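Local coordinates for probable ribose-5-phosphate isomerase B (Mycoplasma genitalium, PDB 6MU0), which probably catalyses the interconversion of ribulose 5-phosphate and ribose 5-phosphate in the non-oxidative stage of the pentose phosphate pathway, at residues I13-S17 with V60-V64. Numbering follows the deposited sequence.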
loop_
_atom_site.group_PDB
_atom_site.type_symbol
_atom_site.label_atom_id
_atom_site.label_comp_id
_atom_site.label_asym_id
_atom_site.label_seq_id
_atom_site.Cartn_x
_atom_site.Cartn_y
_atom_site.Cartn_z
ATOM N N ILE A 13 4.390 8.955 -0.097
ATOM C CA ILE A 13 4.167 7.531 0.145
ATOM C C ILE A 13 4.234 7.310 1.648
ATOM O O ILE A 13 5.264 7.585 2.275
ATOM C CB ILE A 13 5.217 6.660 -0.560
ATOM C CG1 ILE A 13 5.216 6.926 -2.068
ATOM C CG2 ILE A 13 4.967 5.174 -0.265
ATOM C CD1 ILE A 13 6.315 6.191 -2.821
ATOM N N PHE A 14 3.146 6.814 2.227
ATOM C CA PHE A 14 3.070 6.522 3.653
ATOM C C PHE A 14 3.242 5.022 3.844
ATOM O O PHE A 14 2.572 4.232 3.175
ATOM C CB PHE A 14 1.715 6.966 4.205
ATOM C CG PHE A 14 1.456 8.438 4.032
ATOM C CD1 PHE A 14 1.909 9.351 4.982
ATOM C CD2 PHE A 14 0.803 8.924 2.904
ATOM C CE1 PHE A 14 1.691 10.713 4.828
ATOM C CE2 PHE A 14 0.584 10.291 2.753
ATOM C CZ PHE A 14 1.035 11.176 3.711
ATOM N N ILE A 15 4.127 4.628 4.756
ATOM C CA ILE A 15 4.437 3.220 4.971
ATOM C C ILE A 15 4.313 2.883 6.450
ATOM O O ILE A 15 4.719 3.661 7.320
ATOM C CB ILE A 15 5.825 2.840 4.402
ATOM C CG1 ILE A 15 6.060 1.329 4.490
ATOM C CG2 ILE A 15 6.949 3.617 5.063
ATOM C CD1 ILE A 15 7.223 0.839 3.640
ATOM N N ALA A 16 3.749 1.712 6.731
ATOM C CA ALA A 16 3.659 1.206 8.090
ATOM C C ALA A 16 3.584 -0.315 8.051
ATOM O O ALA A 16 3.396 -0.926 6.997
ATOM C CB ALA A 16 2.474 1.798 8.853
ATOM N N SER A 17 3.701 -0.923 9.227
ATOM C CA SER A 17 3.612 -2.371 9.346
ATOM C C SER A 17 3.047 -2.700 10.716
ATOM O O SER A 17 2.746 -1.810 11.512
ATOM C CB SER A 17 4.992 -3.015 9.176
ATOM O OG SER A 17 5.846 -2.731 10.272
ATOM N N VAL A 60 -1.911 4.766 7.871
ATOM C CA VAL A 60 -1.570 4.955 6.464
ATOM C C VAL A 60 -2.810 5.306 5.656
ATOM O O VAL A 60 -2.808 6.250 4.858
ATOM C CB VAL A 60 -0.888 3.689 5.913
ATOM C CG1 VAL A 60 -0.867 3.705 4.391
ATOM C CG2 VAL A 60 0.517 3.559 6.461
ATOM N N ALA A 61 -3.873 4.514 5.812
ATOM C CA ALA A 61 -5.040 4.679 4.957
ATOM C C ALA A 61 -5.722 6.022 5.190
ATOM O O ALA A 61 -6.207 6.647 4.238
ATOM C CB ALA A 61 -6.008 3.523 5.171
ATOM N N ASP A 62 -5.772 6.487 6.442
ATOM C CA ASP A 62 -6.360 7.796 6.701
ATOM C C ASP A 62 -5.560 8.914 6.043
ATOM O O ASP A 62 -6.141 9.925 5.641
ATOM C CB ASP A 62 -6.514 8.035 8.205
ATOM C CG ASP A 62 -7.728 7.330 8.798
ATOM O OD1 ASP A 62 -8.696 7.047 8.060
ATOM O OD2 ASP A 62 -7.717 7.077 10.022
ATOM N N LYS A 63 -4.236 8.758 5.915
ATOM C CA LYS A 63 -3.453 9.747 5.175
ATOM C C LYS A 63 -3.770 9.689 3.686
ATOM O O LYS A 63 -3.984 10.726 3.043
ATOM C CB LYS A 63 -1.955 9.542 5.411
ATOM C CG LYS A 63 -1.466 9.956 6.778
ATOM C CD LYS A 63 -1.505 11.464 6.948
ATOM C CE LYS A 63 -0.854 11.875 8.256
ATOM N NZ LYS A 63 -0.873 13.350 8.433
ATOM N N VAL A 64 -3.787 8.481 3.111
ATOM C CA VAL A 64 -4.083 8.346 1.688
ATOM C C VAL A 64 -5.456 8.922 1.369
ATOM O O VAL A 64 -5.640 9.588 0.346
ATOM C CB VAL A 64 -3.922 6.880 1.244
ATOM C CG1 VAL A 64 -4.399 6.684 -0.189
ATOM C CG2 VAL A 64 -2.471 6.463 1.388
#
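Phe14 and Ala16 point from strand 13-16 toward helix 60-64, which runs nearly antiparallel to it (168° between the axes, 8.4 Å at closest approach). Helix 53-66 is the connection of a beta-alpha-beta crossover between parallel strands 38-41 and 72-75, which flank strand 12-16 in the Rossmann-like sheet of the LacAB/RpiB family; Leu72 and Ile74 hydrogen-bond to Phe14. No hydrogen bond joins the two segments; the side chains meet through carbon atoms, with one methyl also lying against a backbone carbonyl oxygen. The main piece is a CH-pi contact: Lys63 CB sits 3.6 Å from the centroid of the Phe14 ring, only 3° off the ring normal. Phe14 CG lies anti to its carbonyl carbon (chi1 -60°), which swings the ring out to the helix beneath that lysine. The Lys63 chain bends at chi2: CG lies above the CD1-CE1 side of the ring, CD passes just beyond the rim near CE1, and the amine end leads away from the strand. Val64 CG2 approaches the ring obliquely. Val60 uses both methyls: CG1 rests 3.7 Å from Phe14 O, and the residue also packs on Leu75. Toward the end of the strand that leads to the ligand-binding Asp18, Val60 CG2 meets Ala16 CB at 3.6 Å.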